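Local coordinates for D-galactonate dehydratase family member SEN1436 (Salmonella enterica subsp. enterica serovar Enteritidis, PDB 3TW9), which dehydrates D-gluconate to 2-dehydro-3-deoxy-D-gluconate with low activity in vitro, using one magnesium ion per subunit, as a member of the mandelate racemase/muconate lactonizing enzyme family, at residues L29-V34 against K88-I93; K35-A40 against V48-T53. All blocks are in the same frame, centred on the assembly; numbering follows the deposited sequence.

Contact 1: L29-V34 against K88-I93; sequences LKITNV and KDPTRI
I31 and K88 carry the one hydrogen bond between these segments: I31 N donates to K88 O at 2.9 Å, and the N-H...O angle of 163° makes it nearly straight. Two CA-H...O contacts accompany it. K30 CA lies 3.4 Å from K88 O, so this one oxygen receives both an N-H and a C-H, while D89 CA approaches L29 O at 3.5 Å. The two segments thus touch through their backbones where strand 31-39 begins, although residues 88-93 form no strand of their own.

Apolar contact centres on the ring of P90, which meets two side chains with different atoms. L29 lies across it at roughly a right angle, its CD2 3.6 Å from P90 CG; with CG anti to the backbone N (chi1 -174°), the branch also brings CD2 near the methyl CG2 of T91. I31 instead runs alongside the ring with reversed direction, its CG1 3.9 Å from P90 CB.

Within 88-93 the turn carries its own polar bonds. D89 opens a type I turn that runs to R92, and its OD1 takes T91 N at 3.0 Å, an Asx turn, and T91 OG1 at 2.8 Å. Both donors come from the same face of the carboxylate, well out of its plane, which should limit rotation of the group.

This is plain structural packing away from the active site, joining the first strand of the family's N-terminal domain to the loop between helices 70-85 and 93-101. R92 is the N-cap of helix 93-101. L123 of helix 110-131 also touches P90, and L130 of that helix touches L29; L85 of helix 70-85 packs on I31, so the start of strand 31-39 contacts both helices.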
loop_
_atom_site.group_PDB
_atom_site.type_symbol
_atom_site.label_atom_id
_atom_site.label_comp_id
_atom_site.label_asym_id
_atom_site.label_seq_id
_atom_site.Cartn_x
_atom_site.Cartn_y
_atom_site.Cartn_z
ATOM N N LEU C 29 -13.410 -16.672 17.068
ATOM C CA LEU C 29 -14.324 -15.570 16.827
ATOM C C LEU C 29 -15.025 -15.784 15.477
ATOM O O LEU C 29 -14.377 -16.162 14.504
ATOM C CB LEU C 29 -13.532 -14.266 16.844
ATOM C CG LEU C 29 -14.268 -12.936 16.753
ATOM C CD1 LEU C 29 -15.144 -12.688 17.979
ATOM C CD2 LEU C 29 -13.239 -11.827 16.576
ATOM N N LYS C 30 -16.342 -15.569 15.435
ATOM C CA LYS C 30 -17.127 -15.756 14.212
ATOM C C LYS C 30 -18.093 -14.616 13.975
ATOM O O LYS C 30 -18.616 -14.029 14.933
ATOM C CB LYS C 30 -17.945 -17.054 14.261
ATOM C CG LYS C 30 -17.153 -18.323 14.225
ATOM C CD LYS C 30 -18.028 -19.508 14.619
ATOM C CE LYS C 30 -17.352 -20.820 14.255
ATOM N NZ LYS C 30 -16.000 -20.957 14.880
ATOM N N ILE C 31 -18.350 -14.307 12.698
ATOM C CA ILE C 31 -19.457 -13.432 12.348
ATOM C C ILE C 31 -20.760 -14.212 12.601
ATOM O O ILE C 31 -20.895 -15.369 12.173
ATOM C CB ILE C 31 -19.377 -12.962 10.859
ATOM C CG1 ILE C 31 -18.191 -11.998 10.678
ATOM C CG2 ILE C 31 -20.649 -12.272 10.418
ATOM C CD1 ILE C 31 -17.537 -12.053 9.289
ATOM N N THR C 32 -21.704 -13.572 13.290
ATOM C CA THR C 32 -22.986 -14.216 13.608
ATOM C C THR C 32 -24.156 -13.636 12.833
ATOM O O THR C 32 -25.129 -14.336 12.541
ATOM C CB THR C 32 -23.323 -14.095 15.108
ATOM O OG1 THR C 32 -23.206 -12.726 15.517
ATOM C CG2 THR C 32 -22.423 -14.975 15.929
ATOM N N ASN C 33 -24.078 -12.340 12.543
ATOM C CA ASN C 33 -25.135 -11.637 11.849
ATOM C C ASN C 33 -24.559 -10.456 11.067
ATOM O O ASN C 33 -23.649 -9.783 11.538
ATOM C CB ASN C 33 -26.201 -11.138 12.835
ATOM C CG ASN C 33 -27.446 -10.646 12.131
ATOM O OD1 ASN C 33 -27.816 -9.484 12.252
ATOM N ND2 ASN C 33 -28.088 -11.530 11.366
ATOM N N VAL C 34 -25.087 -10.240 9.868
ATOM C CA VAL C 34 -24.794 -9.066 9.054
ATOM C C VAL C 34 -26.120 -8.406 8.714
ATOM O O VAL C 34 -26.987 -9.033 8.089
ATOM C CB VAL C 34 -24.065 -9.438 7.726
ATOM C CG1 VAL C 34 -23.825 -8.200 6.876
ATOM C CG2 VAL C 34 -22.758 -10.149 8.004
ATOM N N LYS C 88 -17.759 -17.029 9.482
ATOM C CA LYS C 88 -16.353 -16.815 9.161
ATOM C C LYS C 88 -15.633 -16.004 10.229
ATOM O O LYS C 88 -16.247 -15.208 10.925
ATOM C CB LYS C 88 -16.228 -16.104 7.800
ATOM C CG LYS C 88 -16.663 -16.998 6.656
ATOM C CD LYS C 88 -16.559 -16.342 5.318
ATOM C CE LYS C 88 -16.666 -17.422 4.230
ATOM N NZ LYS C 88 -16.913 -16.814 2.905
ATOM N N ASP C 89 -14.318 -16.195 10.308
ATOM C CA ASP C 89 -13.447 -15.427 11.205
ATOM C C ASP C 89 -13.282 -13.986 10.659
ATOM O O ASP C 89 -12.677 -13.793 9.591
ATOM C CB ASP C 89 -12.099 -16.167 11.292
ATOM C CG ASP C 89 -11.063 -15.478 12.162
ATOM O OD1 ASP C 89 -11.295 -14.398 12.731
ATOM O OD2 ASP C 89 -9.970 -16.051 12.274
ATOM N N PRO C 90 -13.779 -12.963 11.399
ATOM C CA PRO C 90 -13.716 -11.555 10.955
ATOM C C PRO C 90 -12.295 -10.943 11.014
ATOM O O PRO C 90 -12.065 -9.820 10.509
ATOM C CB PRO C 90 -14.635 -10.842 11.949
ATOM C CG PRO C 90 -14.495 -11.638 13.187
ATOM C CD PRO C 90 -14.358 -13.074 12.755
ATOM N N THR C 91 -11.349 -11.655 11.614
ATOM C CA THR C 91 -9.991 -11.109 11.678
ATOM C C THR C 91 -9.285 -11.156 10.296
ATOM O O THR C 91 -8.301 -10.437 10.076
ATOM C CB THR C 91 -9.136 -11.759 12.781
ATOM O OG1 THR C 91 -8.794 -13.093 12.410
ATOM C CG2 THR C 91 -9.890 -11.767 14.141
ATOM N N ARG C 92 -9.808 -11.998 9.394
ATOM C CA ARG C 92 -9.249 -12.196 8.041
ATOM C C ARG C 92 -9.784 -11.183 7.044
ATOM O O ARG C 92 -10.455 -11.522 6.089
ATOM C CB ARG C 92 -9.481 -13.640 7.562
ATOM C CG ARG C 92 -8.916 -14.697 8.548
ATOM C CD ARG C 92 -8.876 -16.097 7.996
ATOM N NE ARG C 92 -8.005 -16.215 6.814
ATOM C CZ ARG C 92 -7.849 -17.323 6.111
ATOM N NH1 ARG C 92 -8.509 -18.420 6.470
ATOM N NH2 ARG C 92 -7.041 -17.335 5.050
ATOM N N ILE C 93 -9.485 -9.913 7.281
ATOM C CA ILE C 93 -10.074 -8.830 6.504
ATOM C C ILE C 93 -9.786 -8.937 5.025
ATOM O O ILE C 93 -10.716 -8.895 4.197
ATOM C CB ILE C 93 -9.629 -7.449 7.031
ATOM C CG1 ILE C 93 -10.074 -7.284 8.505
ATOM C CG2 ILE C 93 -10.247 -6.338 6.205
ATOM C CD1 ILE C 93 -10.002 -5.813 9.004
#

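Contact 2: K35-A40 against V48-T53; sequences KTILTA and VVKIET
K35 and K50 form one hydrogen-bonded pair, and I37 and V48 the next, of an antiparallel beta hairpin made by strands 31-39 and 46-53 in the N-terminal domain of this enolase-superfamily enzyme. The N-to-C directions of the short segments make an angle of 146°, antiparallel with a twist, and their axes come within 4.7 Å. Every backbone N and O of the two pairs is used across the contact. K35 N gives to K50 O at 3.0 Å, and K50 N returns a bond to K35 O at 2.9 Å. I37 N to V48 O is shorter, 2.7 Å, and V48 N to I37 O completes the set. Between them T36 and V49 make the non-hydrogen-bonded pair, their CA atoms 4.6 Å apart. The backbone of V49 bonds instead to G62 of strand 59-63, so strand 46-53 is the middle one of the sheet.

Side-chain polar atoms find partners beyond the hairpin. T36 OG1, on the face that packs against helix 70-85, bonds to D78. On the other face the extended chains of K35 and K50 run side by side in the same direction, and both form salt bridges to E414, K35 NZ with OE1 and K50 NZ with OE2, so one carboxylate is shared between ammonium groups 5.2 Å apart (NZ to NZ). K50 also makes a cation-pi contact with Y59.

Nearer the backbone the lysine stems supply apolar contact, K35 CE approaching K50 CD at 4.1 Å. I37, its CG1 anti to the carbonyl carbon (chi1 -55°), crosses toward K50 and sets CD1 4.0 Å from K50 CB.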
loop_
_atom_site.group_PDB
_atom_site.type_symbol
_atom_site.label_atom_id
_atom_site.label_comp_id
_atom_site.label_asym_id
_atom_site.label_seq_id
_atom_site.Cartn_x
_atom_site.Cartn_y
_atom_site.Cartn_z
ATOM N N LYS C 35 -26.300 -7.154 9.135
ATOM C CA LYS C 35 -27.477 -6.401 8.698
ATOM C C LYS C 35 -27.200 -5.002 8.146
ATOM O O LYS C 35 -26.192 -4.362 8.475
ATOM C CB LYS C 35 -28.521 -6.336 9.803
ATOM C CG LYS C 35 -28.201 -5.356 10.887
ATOM C CD LYS C 35 -29.316 -5.270 11.920
ATOM C CE LYS C 35 -28.728 -4.894 13.267
ATOM N NZ LYS C 35 -29.683 -4.998 14.412
ATOM N N THR C 36 -28.126 -4.544 7.314
ATOM C CA THR C 36 -28.060 -3.252 6.665
ATOM C C THR C 36 -29.058 -2.349 7.345
ATOM O O THR C 36 -30.256 -2.616 7.322
ATOM C CB THR C 36 -28.409 -3.316 5.175
ATOM O OG1 THR C 36 -27.569 -4.273 4.545
ATOM C CG2 THR C 36 -28.168 -1.965 4.506
ATOM N N ILE C 37 -28.546 -1.284 7.947
ATOM C CA ILE C 37 -29.381 -0.240 8.538
ATOM C C ILE C 37 -29.542 0.911 7.569
ATOM O O ILE C 37 -28.550 1.524 7.145
ATOM C CB ILE C 37 -28.784 0.250 9.895
ATOM C CG1 ILE C 37 -28.587 -0.945 10.840
ATOM C CG2 ILE C 37 -29.670 1.350 10.533
ATOM C CD1 ILE C 37 -27.505 -0.736 11.921
ATOM N N LEU C 38 -30.787 1.185 7.183
ATOM C CA LEU C 38 -31.086 2.297 6.304
ATOM C C LEU C 38 -31.683 3.479 7.078
ATOM O O LEU C 38 -32.728 3.356 7.720
ATOM C CB LEU C 38 -32.037 1.864 5.191
ATOM C CG LEU C 38 -31.532 0.869 4.128
ATOM C CD1 LEU C 38 -32.592 0.792 3.054
ATOM C CD2 LEU C 38 -30.238 1.315 3.504
ATOM N N THR C 39 -31.033 4.630 6.997
ATOM C CA THR C 39 -31.451 5.804 7.794
ATOM C C THR C 39 -31.098 7.108 7.063
ATOM O O THR C 39 -30.110 7.168 6.333
ATOM C CB THR C 39 -30.835 5.753 9.240
ATOM O OG1 THR C 39 -31.357 6.823 10.045
ATOM C CG2 THR C 39 -29.288 5.815 9.214
ATOM N N ALA C 40 -31.904 8.149 7.238
ATOM C CA ALA C 40 -31.600 9.435 6.601
ATOM C C ALA C 40 -31.724 10.646 7.565
ATOM O O ALA C 40 -32.501 11.559 7.293
ATOM C CB ALA C 40 -32.505 9.637 5.401
ATOM N N VAL C 48 -25.721 1.774 6.418
ATOM C CA VAL C 48 -24.700 1.401 7.356
ATOM C C VAL C 48 -24.850 -0.090 7.616
ATOM O O VAL C 48 -25.939 -0.567 7.944
ATOM C CB VAL C 48 -24.837 2.190 8.696
ATOM C CG1 VAL C 48 -23.906 1.609 9.759
ATOM C CG2 VAL C 48 -24.553 3.654 8.463
ATOM N N VAL C 49 -23.754 -0.819 7.445
ATOM C CA VAL C 49 -23.688 -2.239 7.789
ATOM C C VAL C 49 -23.242 -2.427 9.228
ATOM O O VAL C 49 -22.232 -1.854 9.629
ATOM C CB VAL C 49 -22.696 -3.009 6.827
ATOM C CG1 VAL C 49 -22.355 -4.428 7.324
ATOM C CG2 VAL C 49 -23.288 -3.107 5.436
ATOM N N LYS C 50 -23.981 -3.262 9.975
ATOM C CA LYS C 50 -23.552 -3.711 11.309
ATOM C C LYS C 50 -23.244 -5.184 11.272
ATOM O O LYS C 50 -24.096 -5.997 10.888
ATOM C CB LYS C 50 -24.628 -3.429 12.355
ATOM C CG LYS C 50 -24.258 -3.836 13.792
ATOM C CD LYS C 50 -25.266 -3.241 14.740
ATOM C CE LYS C 50 -24.906 -3.452 16.180
ATOM N NZ LYS C 50 -25.884 -2.674 16.999
ATOM N N ILE C 51 -22.028 -5.542 11.671
ATOM C CA ILE C 51 -21.614 -6.934 11.722
ATOM C C ILE C 51 -21.501 -7.361 13.180
ATOM O O ILE C 51 -20.683 -6.822 13.915
ATOM C CB ILE C 51 -20.254 -7.157 10.991
ATOM C CG1 ILE C 51 -20.421 -6.935 9.479
ATOM C CG2 ILE C 51 -19.716 -8.569 11.243
ATOM C CD1 ILE C 51 -19.188 -7.259 8.678
ATOM N N GLU C 52 -22.327 -8.320 13.584
ATOM C CA GLU C 52 -22.267 -8.841 14.945
ATOM C C GLU C 52 -21.370 -10.072 15.032
ATOM O O GLU C 52 -21.203 -10.817 14.061
ATOM C CB GLU C 52 -23.670 -9.146 15.481
ATOM C CG GLU C 52 -24.484 -7.896 15.794
ATOM C CD GLU C 52 -25.903 -8.210 16.219
ATOM O OE1 GLU C 52 -26.406 -9.294 15.857
ATOM O OE2 GLU C 52 -26.510 -7.370 16.913
ATOM N N THR C 53 -20.779 -10.280 16.199
ATOM C CA THR C 53 -19.939 -11.449 16.386
ATOM C C THR C 53 -20.476 -12.335 17.510
ATOM O O THR C 53 -21.474 -11.994 18.162
ATOM C CB THR C 53 -18.508 -11.069 16.733
ATOM O OG1 THR C 53 -18.485 -10.499 18.045
ATOM C CG2 THR C 53 -17.941 -10.080 15.706
#

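From the N terminus the chain enters strand 31-39, whose first half belongs to contact 1 and second half to contact 2. After a connection of six residues it turns back along strand 46-53, so contact 2 closes a short hairpin loop. After strand 59-63 and helix 70-85 it returns in the 88-93 loop, and contact 1 closes the much longer loop within which contact 2 is nested. Their centres lie 15 Å apart, yet they meet directly: T32 and N33 both face E52, a classic beta bulge, with probable backbone hydrogen bonds, and I31 packs on I51. Together they join the three-stranded sheet to the helix-linking segment of the same N-terminal domain.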